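PDB 6WI4: caspase-3 from Porites astreoides, which probably cuts proteins after aspartate as a cysteine protease of the caspase family, acting in programmed cell death in a reef-building coral. Local coordinates for residues Ala42-Leu46 / Leu173-Glu178; Asp1-Met6 / Leu222-Phe228; Asn7-Ile13 / His77-Ala82; Arg33-Asp39 / Arg161-Ser167. All coordinates share one frame; numbering follows the deposited sequence.

Contact 1 (Ala42-Leu46 / Leu173-Glu178); sequences ALAKL and LTKVFE
L46 reaches across between two nearly parallel helices and lies at about a right angle to both L173 and F177. Its two methyls divide the work. CD2 meets CD2 of L173 at 3.6 Å, the closest touch here, while CD1 settles against CB of F177 at 3.8 Å, so the leucine packs on the root of the phenylalanine more than on its ring. The first torsion makes this possible: with CG trans to N (chi1 171°) the isobutyl group is carried toward the other helix. Within 173-178, L173 CD2 also sits over the centre of the F177 ring, so that one methyl touches both the ring and L46, and the three groups meet at a corner. In the caspase fold, helices 36-49 and 168-180 pack on the same side of the central sheet, and here their short segments run 10.3 Å apart at 19°. L43 turns its other contacts to strands 13-18 and 83-88, and F177 turns to helix 186-197. One turn back, T174 points its methyl outward, CG2 lying 3.8 Å from CB of A42, while its hydroxyl turns back to the carbonyls of I170 and Q171 in its own helix. At the solvent edge K45 and E178 cross at a right angle. K45 NZ and E178 OE1 are 4.4 Å apart, beyond a salt bridge, and two waters link them, one held only weakly by the lysine.

Contact 2 (Asp1-Met6 / Leu222-Phe228); sequences DTIYKM and LRKELYF
The Y4 ring has K224 laid over one face, CB standing 3.8 Å from the ring centroid and only 12° off its normal, a clear CH-pi contact; at the edge, in the ring plane, comes CA of L226. The other aromatics take less from the N-terminal segment: I3 CD1 comes obliquely to CE2 of Y227 at 3.8 Å, and M6 lies beside F228 with CE 3.9 Å from CD1. The remaining length of K224 is extended and passes along the backbone of D1 to I3, ending on a water shared between NZ and the K5 amide. Backbone bonds fix the register through a single bridge at I3 and E225: E225 N gives to T2 O at 2.9 Å, and Y4 N to E225 O at 3.0 Å. Thus residues 1-6 run alongside, and in the same direction as, the loop that follows strand 217-220, tying the N-terminal segment to the loop near the C-terminal end of the chain. Y4 OH accepts the R223 amide in a nearly straight bond (Y4 OH to R223 N 3.0 Å, 171°) and also bonds D146, which in turn forms a salt bridge with R223. A phenylalanine here would probably leave the R223 amide without its acceptor and D146 short of one partner. Water joins the carbonyls of Y4 and Y227. With D146 taking both the hydroxyl and the guanidinium, its carboxylate is likely to stay ionised, and the tyrosine serves as a polar link as well as a ring for K224 to pack on.

Contact 3 (Asn7-Ile13 / His77-Ala82); sequences NKSTRGI and HTPYDA
Two loops are joined by a carboxylate that accepts two backbone amides, D81 taking those of N7 and K8, just where each loop is about to enter the central sheet. D81 OD2 holds both donors, N7 N at 2.8 Å and K8 N at 2.9 Å, and they come from opposite faces of the carboxylate; the K8 amide points nearly down the C-O bond, whereas that of N7 lies on the anti side, 33° out of plane. A return grip falls on the R11 carbonyl, which accepts D81 N at 2.8 Å and, weakly, A82 N. The strands that follow, 13-18 and 83-88, are parallel neighbours in the caspase sheet, and the loops sit at the N-terminal ends of these two strands, the second leaving a type I turn from H77 to Y80. The Y80 ring is sandwiched: CG of P79 lies over the centre of one face, the G12 backbone presses toward the rim of the other, and T10 O meets the edge in plane. Farther round, I13 CD1 touches Y80 CE2 at 3.9 Å. G12 has to be bare, since a CB there would run into A82 O; instead its CA-H points at that carbonyl, CA to O 3.3 Å. One water binds I13 N, H77 ND1 and A82 O. The R11 guanidinium has N7 N over one face, toward the rim, its NH2 bonding K8 O at 2.7 Å and its NH1 the F228 carbonyl.

Contact 4 (Arg33-Asp39 / Arg161-Ser167); sequences RNGTDVD and RNSVNGS
D39 OD2 takes the S167 hydroxyl at 2.6 Å, while OD1 accepts the amide of the same serine, S167 N, at 2.9 Å; both donors come from the syn side. S167 is the N-cap of helix 168-180, its OG also serving I170 N, so D39 on helix 36-49 orients the cap of the other helix. Beyond this lies the substrate pocket. R33 and R161 both form salt bridges with an acidic side chain of the bound peptide, consistent with the aspartate-reading S1 pocket of caspases. Their guanidinium planes stand 83° apart, and R161 lays its flat face over the R33 backbone, CA 3.5 Å above its centre. A bend at chi3 (37°) folds R161 back to get there, and its NH1 then donates to N34 O at 2.8 Å, an edge-on bond tilted slightly from the guanidinium plane. A leucine in its place would probably strip the peptide's carboxylate of a charged partner and leave the N34 carbonyl without this donor. R161 also pairs in antiparallel fashion with a strand of the peptide. Two glycines let the backbones close up: a CB on G35 would strike N162 O, and one on G166 would strike D39 OD1. The turn from N162 is held by its own OD1, which accepts V164 N from above the carbonyl plane and N165 N on an in-plane lone pair, N165 N lying 3.0 Å away.

In the fold
Contact 2 is the outermost closure along the chain, with contacts 1, 3 and 4 nested in the loop it makes, and contacts 1, 3 and 4 cross one another. Contacts 2 and 3 occupy one side of the protein, centres 14 Å apart, and touch through R11 and F228; contact 4 lies on the opposite side of the chain's centre, its centre 30 Å or more from theirs. Contact 1 stands between: it shares helix 36-49 with contact 4, whose strand 166-167 runs into its helix 168-180, and F177 packs on F228 of contact 2. The peptide-binding end is thus joined by helices to the far edge, where the N-terminal segment meets the loop near the C-terminal end.

Contact 1 (Ala42-Leu46 / Leu173-Glu178)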
# COMPACT_ATOMS: atom_id res chain seq x y z
N ALA A 42 -11.40 0.08 5.30
CA ALA A 42 -11.70 -0.06 3.88
C ALA A 42 -10.78 -1.09 3.22
O ALA A 42 -11.23 -1.89 2.40
CB ALA A 42 -11.58 1.30 3.18
N LEU A 43 -9.48 -1.06 3.54
CA LEU A 43 -8.57 -2.04 2.95
C LEU A 43 -8.90 -3.45 3.41
O LEU A 43 -8.78 -4.40 2.64
CB LEU A 43 -7.13 -1.72 3.31
CG LEU A 43 -6.46 -0.60 2.53
CD1 LEU A 43 -5.01 -0.50 2.98
CD2 LEU A 43 -6.54 -0.86 1.02
N ALA A 44 -9.25 -3.60 4.69
CA ALA A 44 -9.58 -4.93 5.20
C ALA A 44 -10.79 -5.50 4.47
O ALA A 44 -10.79 -6.66 4.06
CB ALA A 44 -9.81 -4.87 6.70
N LYS A 45 -11.81 -4.66 4.26
CA LYS A 45 -13.00 -5.08 3.54
C LYS A 45 -12.66 -5.45 2.09
O LYS A 45 -13.09 -6.50 1.58
CB LYS A 45 -14.04 -3.96 3.59
CG LYS A 45 -15.34 -4.25 2.86
CD LYS A 45 -16.33 -3.09 3.00
CE LYS A 45 -17.54 -3.33 2.10
NZ LYS A 45 -18.53 -2.23 2.21
N LEU A 46 -11.82 -4.63 1.45
CA LEU A 46 -11.44 -4.89 0.06
C LEU A 46 -10.62 -6.17 -0.06
O LEU A 46 -10.90 -7.02 -0.92
CB LEU A 46 -10.65 -3.70 -0.48
CG LEU A 46 -10.02 -3.94 -1.84
CD1 LEU A 46 -11.09 -4.18 -2.91
CD2 LEU A 46 -9.11 -2.78 -2.24
N LEU A 173 -8.47 4.01 -4.19
CA LEU A 173 -8.15 2.62 -4.49
C LEU A 173 -9.34 1.72 -4.20
O LEU A 173 -9.69 0.86 -5.02
CB LEU A 173 -6.91 2.19 -3.69
CG LEU A 173 -6.29 0.87 -4.14
CD1 LEU A 173 -4.78 0.97 -4.17
CD2 LEU A 173 -6.76 -0.24 -3.23
N THR A 174 -9.98 1.90 -3.04
CA THR A 174 -11.11 1.02 -2.75
C THR A 174 -12.27 1.27 -3.70
O THR A 174 -12.92 0.31 -4.15
CB THR A 174 -11.52 1.16 -1.27
OG1 THR A 174 -11.92 2.50 -1.00
CG2 THR A 174 -10.35 0.81 -0.38
N LYS A 175 -12.52 2.53 -4.08
CA LYS A 175 -13.58 2.82 -5.04
C LYS A 175 -13.29 2.19 -6.40
O LYS A 175 -14.15 1.50 -6.97
CB LYS A 175 -13.75 4.33 -5.19
CG LYS A 175 -14.84 4.75 -6.16
CD LYS A 175 -15.23 6.21 -5.93
N VAL A 176 -12.08 2.39 -6.93
CA VAL A 176 -11.76 1.84 -8.24
C VAL A 176 -11.76 0.32 -8.22
O VAL A 176 -12.27 -0.33 -9.14
CB VAL A 176 -10.42 2.39 -8.75
CG1 VAL A 176 -9.98 1.63 -10.01
CG2 VAL A 176 -10.50 3.88 -9.05
N PHE A 177 -11.16 -0.28 -7.18
CA PHE A 177 -11.07 -1.74 -7.15
C PHE A 177 -12.45 -2.36 -6.97
O PHE A 177 -12.74 -3.40 -7.58
CB PHE A 177 -10.13 -2.21 -6.03
CG PHE A 177 -8.65 -2.19 -6.39
CD1 PHE A 177 -8.08 -1.11 -7.05
CD2 PHE A 177 -7.83 -3.25 -6.02
CE1 PHE A 177 -6.70 -1.09 -7.35
CE2 PHE A 177 -6.47 -3.23 -6.30
CZ PHE A 177 -5.90 -2.16 -6.98
N GLU A 178 -13.31 -1.75 -6.16
CA GLU A 178 -14.67 -2.26 -6.03
C GLU A 178 -15.38 -2.26 -7.37
O GLU A 178 -16.06 -3.23 -7.73
CB GLU A 178 -15.48 -1.44 -5.02
CG GLU A 178 -15.15 -1.73 -3.58
CD GLU A 178 -16.23 -1.25 -2.63
OE1 GLU A 178 -16.55 -1.98 -1.68
OE2 GLU A 178 -16.76 -0.13 -2.84
O HOH W 1 -17.17 -0.03 0.66
O HOH W 2 -19.07 -2.40 -0.96

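Contact 2 (Asp1-Met6 / Leu222-Phe228)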
# COMPACT_ATOMS: atom_id res chain seq x y z
N ASP A 1 2.66 -17.92 -20.04
CA ASP A 1 1.35 -17.28 -20.12
C ASP A 1 1.51 -15.77 -19.88
O ASP A 1 2.60 -15.29 -19.56
CB ASP A 1 0.38 -17.90 -19.12
CG ASP A 1 -1.07 -17.82 -19.57
OD1 ASP A 1 -1.61 -16.69 -19.67
OD2 ASP A 1 -1.68 -18.88 -19.83
N THR A 2 0.42 -15.04 -20.06
CA THR A 2 0.43 -13.59 -19.88
C THR A 2 -0.44 -13.13 -18.72
O THR A 2 -0.56 -11.92 -18.52
CB THR A 2 -0.03 -12.90 -21.17
OG1 THR A 2 -1.35 -13.34 -21.50
CG2 THR A 2 0.93 -13.20 -22.32
N ILE A 3 -1.04 -14.04 -17.96
CA ILE A 3 -1.87 -13.71 -16.81
C ILE A 3 -1.42 -14.55 -15.62
O ILE A 3 -1.25 -15.77 -15.76
CB ILE A 3 -3.36 -13.95 -17.11
CG1 ILE A 3 -3.83 -13.04 -18.24
CG2 ILE A 3 -4.20 -13.73 -15.86
CD1 ILE A 3 -5.28 -13.23 -18.64
N TYR A 4 -1.27 -13.92 -14.45
CA TYR A 4 -0.89 -14.67 -13.26
C TYR A 4 -2.00 -15.64 -12.86
O TYR A 4 -3.18 -15.33 -12.95
CB TYR A 4 -0.62 -13.73 -12.09
CG TYR A 4 0.67 -12.96 -12.18
CD1 TYR A 4 1.89 -13.60 -12.02
CD2 TYR A 4 0.66 -11.59 -12.41
CE1 TYR A 4 3.08 -12.90 -12.10
CE2 TYR A 4 1.85 -10.88 -12.48
CZ TYR A 4 3.04 -11.53 -12.34
OH TYR A 4 4.23 -10.81 -12.41
N LYS A 5 -1.59 -16.82 -12.37
CA LYS A 5 -2.55 -17.74 -11.78
C LYS A 5 -3.16 -17.14 -10.52
O LYS A 5 -2.45 -16.69 -9.63
CB LYS A 5 -1.86 -19.06 -11.44
N MET A 6 -4.49 -17.12 -10.47
CA MET A 6 -5.23 -16.60 -9.32
C MET A 6 -6.51 -17.42 -9.21
O MET A 6 -7.58 -17.02 -9.68
CB MET A 6 -5.54 -15.11 -9.44
CG MET A 6 -4.32 -14.19 -9.39
SD MET A 6 -3.62 -14.04 -7.74
CE MET A 6 -4.74 -12.85 -7.03
N LEU A 222 6.10 -6.41 -12.55
CA LEU A 222 5.25 -7.51 -13.00
C LEU A 222 5.65 -7.98 -14.40
O LEU A 222 6.12 -7.20 -15.23
CB LEU A 222 3.79 -7.09 -12.98
CG LEU A 222 3.22 -6.64 -11.63
CD1 LEU A 222 1.77 -6.25 -11.81
CD2 LEU A 222 3.37 -7.73 -10.58
N ARG A 223 5.48 -9.28 -14.63
CA ARG A 223 5.76 -9.91 -15.92
C ARG A 223 4.51 -10.39 -16.63
O ARG A 223 4.60 -10.85 -17.78
CB ARG A 223 6.69 -11.12 -15.72
CG ARG A 223 8.04 -10.81 -15.13
CD ARG A 223 8.79 -12.13 -14.87
NE ARG A 223 8.04 -12.97 -13.95
CZ ARG A 223 7.54 -14.17 -14.22
NH1 ARG A 223 6.85 -14.81 -13.28
NH2 ARG A 223 7.70 -14.74 -15.40
N LYS A 224 3.36 -10.33 -15.96
CA LYS A 224 2.07 -10.72 -16.50
C LYS A 224 1.04 -9.72 -16.03
O LYS A 224 1.29 -8.93 -15.12
CB LYS A 224 1.68 -12.14 -16.05
CG LYS A 224 2.73 -13.21 -16.32
CD LYS A 224 2.30 -14.56 -15.76
CE LYS A 224 3.39 -15.59 -15.95
NZ LYS A 224 3.03 -16.88 -15.28
N GLU A 225 -0.15 -9.76 -16.64
CA GLU A 225 -1.28 -9.02 -16.10
C GLU A 225 -1.77 -9.69 -14.82
O GLU A 225 -1.80 -10.93 -14.72
CB GLU A 225 -2.42 -8.94 -17.12
CG GLU A 225 -2.31 -7.76 -18.07
CD GLU A 225 -1.33 -8.01 -19.19
OE1 GLU A 225 -1.64 -8.83 -20.07
OE2 GLU A 225 -0.25 -7.38 -19.18
N LEU A 226 -2.14 -8.88 -13.84
CA LEU A 226 -2.67 -9.38 -12.57
C LEU A 226 -4.17 -9.10 -12.57
O LEU A 226 -4.60 -7.97 -12.33
CB LEU A 226 -1.97 -8.72 -11.39
CG LEU A 226 -2.06 -9.39 -10.01
CD1 LEU A 226 -1.15 -8.66 -9.03
CD2 LEU A 226 -3.47 -9.45 -9.48
N TYR A 227 -4.95 -10.13 -12.85
CA TYR A 227 -6.40 -10.10 -12.68
C TYR A 227 -6.75 -10.82 -11.39
O TYR A 227 -6.32 -11.96 -11.18
CB TYR A 227 -7.10 -10.78 -13.85
CG TYR A 227 -7.04 -10.06 -15.17
CD1 TYR A 227 -7.96 -9.07 -15.49
CD2 TYR A 227 -6.09 -10.41 -16.12
CE1 TYR A 227 -7.92 -8.43 -16.71
CE2 TYR A 227 -6.04 -9.77 -17.34
CZ TYR A 227 -6.96 -8.78 -17.63
OH TYR A 227 -6.92 -8.14 -18.85
N PHE A 228 -7.54 -10.17 -10.53
CA PHE A 228 -7.95 -10.82 -9.29
C PHE A 228 -8.98 -11.92 -9.54
O PHE A 228 -9.10 -12.82 -8.70
CB PHE A 228 -8.48 -9.77 -8.31
CG PHE A 228 -7.39 -8.93 -7.70
CD1 PHE A 228 -6.58 -9.44 -6.71
CD2 PHE A 228 -7.16 -7.64 -8.16
CE1 PHE A 228 -5.56 -8.68 -6.17
CE2 PHE A 228 -6.14 -6.88 -7.62
CZ PHE A 228 -5.34 -7.39 -6.63
O HOH W 3 1.28 -10.00 -19.79
O HOH W 4 -4.08 -12.83 -12.62
O HOH W 5 1.22 -17.48 -13.00

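Contact 3 (Asn7-Ile13 / His77-Ala82)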
# COMPACT_ATOMS: atom_id res chain seq x y z
N ASN A 7 -6.40 -18.60 -8.60
CA ASN A 7 -7.56 -19.47 -8.49
C ASN A 7 -7.74 -20.17 -7.14
O ASN A 7 -8.72 -20.91 -6.99
CB ASN A 7 -7.54 -20.54 -9.60
CG ASN A 7 -6.30 -21.43 -9.56
OD1 ASN A 7 -5.72 -21.66 -8.51
ND2 ASN A 7 -5.92 -21.94 -10.72
N LYS A 8 -6.86 -19.96 -6.16
CA LYS A 8 -7.03 -20.63 -4.88
C LYS A 8 -8.17 -19.98 -4.10
O LYS A 8 -8.41 -18.78 -4.19
CB LYS A 8 -5.74 -20.58 -4.07
CG LYS A 8 -4.57 -21.36 -4.67
CD LYS A 8 -4.96 -22.80 -4.99
CE LYS A 8 -3.74 -23.64 -5.37
NZ LYS A 8 -2.90 -23.99 -4.20
N SER A 9 -8.89 -20.80 -3.31
CA SER A 9 -10.03 -20.31 -2.54
C SER A 9 -9.61 -19.19 -1.59
O SER A 9 -10.34 -18.20 -1.41
CB SER A 9 -10.66 -21.45 -1.74
OG SER A 9 -10.96 -22.55 -2.58
N THR A 10 -8.46 -19.35 -0.95
CA THR A 10 -7.76 -18.28 -0.26
C THR A 10 -6.55 -17.92 -1.11
O THR A 10 -5.64 -18.74 -1.27
CB THR A 10 -7.35 -18.71 1.14
OG1 THR A 10 -8.53 -18.97 1.92
CG2 THR A 10 -6.54 -17.61 1.81
N ARG A 11 -6.54 -16.71 -1.67
CA ARG A 11 -5.50 -16.34 -2.63
C ARG A 11 -4.14 -16.17 -1.97
O ARG A 11 -3.10 -16.38 -2.61
CB ARG A 11 -5.87 -15.03 -3.33
CG ARG A 11 -7.15 -15.06 -4.12
CD ARG A 11 -6.96 -15.77 -5.47
NE ARG A 11 -7.99 -15.32 -6.39
CZ ARG A 11 -9.09 -16.00 -6.71
NH1 ARG A 11 -9.97 -15.48 -7.55
NH2 ARG A 11 -9.28 -17.22 -6.22
N GLY A 12 -4.12 -15.80 -0.70
CA GLY A 12 -2.88 -15.50 -0.02
C GLY A 12 -3.17 -14.68 1.21
O GLY A 12 -4.33 -14.45 1.56
N ILE A 13 -2.11 -14.26 1.86
CA ILE A 13 -2.20 -13.42 3.05
C ILE A 13 -2.12 -11.97 2.62
O ILE A 13 -1.36 -11.62 1.71
CB ILE A 13 -1.09 -13.77 4.06
CG1 ILE A 13 -1.22 -15.23 4.50
CG2 ILE A 13 -1.13 -12.84 5.27
CD1 ILE A 13 0.02 -15.77 5.16
N HIS A 77 4.12 -20.40 1.46
CA HIS A 77 3.16 -19.81 0.54
C HIS A 77 2.78 -20.75 -0.60
O HIS A 77 2.06 -20.34 -1.51
CB HIS A 77 3.70 -18.49 -0.02
CG HIS A 77 3.86 -17.41 1.01
ND1 HIS A 77 2.85 -16.54 1.35
CD2 HIS A 77 4.93 -17.06 1.77
CE1 HIS A 77 3.29 -15.70 2.27
NE2 HIS A 77 4.55 -15.99 2.54
N THR A 78 3.22 -22.01 -0.56
CA THR A 78 2.79 -22.98 -1.56
C THR A 78 1.27 -23.07 -1.74
O THR A 78 0.83 -23.18 -2.90
CB THR A 78 3.39 -24.36 -1.23
OG1 THR A 78 4.82 -24.25 -1.16
CG2 THR A 78 3.00 -25.40 -2.27
N PRO A 79 0.44 -23.01 -0.70
CA PRO A 79 -1.02 -23.06 -0.94
C PRO A 79 -1.60 -21.78 -1.51
O PRO A 79 -2.80 -21.74 -1.79
CB PRO A 79 -1.60 -23.36 0.44
CG PRO A 79 -0.58 -22.93 1.40
CD PRO A 79 0.74 -23.13 0.74
N TYR A 80 -0.79 -20.74 -1.72
CA TYR A 80 -1.28 -19.43 -2.12
C TYR A 80 -0.81 -19.07 -3.52
O TYR A 80 0.17 -19.60 -4.03
CB TYR A 80 -0.81 -18.35 -1.14
CG TYR A 80 -1.24 -18.58 0.29
CD1 TYR A 80 -2.55 -18.89 0.59
CD2 TYR A 80 -0.32 -18.49 1.33
CE1 TYR A 80 -2.95 -19.09 1.92
CE2 TYR A 80 -0.71 -18.70 2.64
CZ TYR A 80 -2.01 -19.00 2.92
OH TYR A 80 -2.38 -19.19 4.24
N ASP A 81 -1.52 -18.10 -4.11
CA ASP A 81 -1.18 -17.58 -5.43
C ASP A 81 -0.51 -16.21 -5.39
O ASP A 81 0.06 -15.80 -6.40
CB ASP A 81 -2.45 -17.45 -6.29
CG ASP A 81 -3.02 -18.79 -6.71
OD1 ASP A 81 -2.24 -19.75 -6.89
OD2 ASP A 81 -4.26 -18.87 -6.86
N ALA A 82 -0.59 -15.50 -4.27
CA ALA A 82 -0.19 -14.09 -4.24
C ALA A 82 0.04 -13.68 -2.80
O ALA A 82 -0.32 -14.40 -1.87
CB ALA A 82 -1.26 -13.21 -4.90
O HOH W 6 -3.07 -21.92 -7.78
O HOH W 7 -0.75 -22.10 -5.35
O HOH W 8 -0.71 -25.04 -5.30
O HOH W 9 -5.08 -21.28 -0.42
O HOH W 10 0.44 -15.03 0.75

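Contact 4 (Arg33-Asp39 / Arg161-Ser167)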
# COMPACT_ATOMS: atom_id res chain seq x y z
N ARG A 33 -2.37 10.40 13.06
CA ARG A 33 -2.88 10.28 11.69
C ARG A 33 -4.39 10.06 11.70
O ARG A 33 -4.91 9.00 11.35
CB ARG A 33 -2.12 9.17 10.96
CG ARG A 33 -0.61 9.45 10.80
CD ARG A 33 0.12 8.38 9.97
NE ARG A 33 -0.49 8.29 8.65
CZ ARG A 33 -1.36 7.36 8.28
NH1 ARG A 33 -1.69 6.36 9.10
NH2 ARG A 33 -1.91 7.43 7.08
N ASN A 34 -5.10 11.12 12.11
CA ASN A 34 -6.55 11.07 12.22
C ASN A 34 -7.17 10.67 10.89
O ASN A 34 -6.79 11.20 9.83
CB ASN A 34 -7.05 12.44 12.67
CG ASN A 34 -6.12 13.08 13.70
OD1 ASN A 34 -6.12 12.68 14.86
ND2 ASN A 34 -5.31 14.04 13.27
N GLY A 35 -8.11 9.73 10.93
CA GLY A 35 -8.72 9.22 9.73
C GLY A 35 -8.13 7.91 9.22
O GLY A 35 -8.75 7.27 8.37
N THR A 36 -6.96 7.51 9.72
CA THR A 36 -6.35 6.30 9.19
C THR A 36 -7.19 5.05 9.45
O THR A 36 -7.14 4.10 8.66
CB THR A 36 -4.93 6.13 9.74
OG1 THR A 36 -4.26 5.09 9.02
CG2 THR A 36 -4.95 5.78 11.23
N ASP A 37 -7.99 5.02 10.52
CA ASP A 37 -8.79 3.83 10.79
C ASP A 37 -9.82 3.59 9.69
O ASP A 37 -10.16 2.44 9.39
CB ASP A 37 -9.51 3.95 12.14
CG ASP A 37 -8.58 3.78 13.33
OD1 ASP A 37 -7.38 3.50 13.15
OD2 ASP A 37 -9.07 3.94 14.47
N VAL A 38 -10.32 4.67 9.08
CA VAL A 38 -11.23 4.55 7.94
C VAL A 38 -10.53 3.82 6.79
O VAL A 38 -11.12 2.95 6.14
CB VAL A 38 -11.72 5.94 7.50
CG1 VAL A 38 -12.60 5.84 6.27
CG2 VAL A 38 -12.48 6.61 8.64
N ASP A 39 -9.26 4.17 6.54
CA ASP A 39 -8.48 3.49 5.51
C ASP A 39 -8.25 2.03 5.87
O ASP A 39 -8.36 1.14 5.01
CB ASP A 39 -7.12 4.17 5.34
CG ASP A 39 -7.17 5.43 4.49
OD1 ASP A 39 -8.23 5.84 3.99
OD2 ASP A 39 -6.08 6.01 4.34
N ARG A 161 -4.28 13.03 3.62
CA ARG A 161 -5.23 12.21 4.35
C ARG A 161 -6.30 13.13 4.93
O ARG A 161 -5.97 14.19 5.46
CB ARG A 161 -4.52 11.46 5.48
CG ARG A 161 -5.42 10.85 6.56
CD ARG A 161 -4.58 10.18 7.66
NE ARG A 161 -3.36 10.93 7.93
CZ ARG A 161 -3.30 12.05 8.64
NH1 ARG A 161 -4.38 12.56 9.21
NH2 ARG A 161 -2.13 12.67 8.79
N ASN A 162 -7.56 12.72 4.82
CA ASN A 162 -8.65 13.47 5.43
C ASN A 162 -9.06 12.82 6.75
O ASN A 162 -9.23 11.60 6.83
CB ASN A 162 -9.86 13.56 4.50
CG ASN A 162 -10.96 14.42 5.08
OD1 ASN A 162 -11.90 13.93 5.69
ND2 ASN A 162 -10.84 15.74 4.91
N SER A 163 -9.28 13.66 7.77
CA SER A 163 -9.52 13.14 9.11
C SER A 163 -10.86 12.41 9.22
O SER A 163 -11.01 11.53 10.08
CB SER A 163 -9.46 14.27 10.12
OG SER A 163 -10.49 15.22 9.86
N VAL A 164 -11.82 12.74 8.37
CA VAL A 164 -13.14 12.11 8.42
C VAL A 164 -13.23 10.93 7.46
O VAL A 164 -13.71 9.85 7.84
CB VAL A 164 -14.23 13.16 8.10
CG1 VAL A 164 -15.60 12.50 8.08
CG2 VAL A 164 -14.17 14.29 9.12
N ASN A 165 -12.74 11.10 6.23
CA ASN A 165 -12.98 10.15 5.15
C ASN A 165 -11.79 9.26 4.83
O ASN A 165 -11.94 8.34 4.02
CB ASN A 165 -13.37 10.89 3.87
CG ASN A 165 -14.59 11.74 4.07
OD1 ASN A 165 -15.60 11.27 4.57
ND2 ASN A 165 -14.50 13.00 3.68
N GLY A 166 -10.63 9.50 5.42
CA GLY A 166 -9.46 8.71 5.09
C GLY A 166 -8.64 9.37 3.99
O GLY A 166 -8.91 10.49 3.56
N SER A 167 -7.64 8.64 3.51
CA SER A 167 -6.70 9.24 2.57
C SER A 167 -7.24 9.24 1.15
O SER A 167 -8.05 8.39 0.75
CB SER A 167 -5.35 8.52 2.61
OG SER A 167 -5.44 7.20 2.09
O HOH W 11 -10.86 5.33 3.06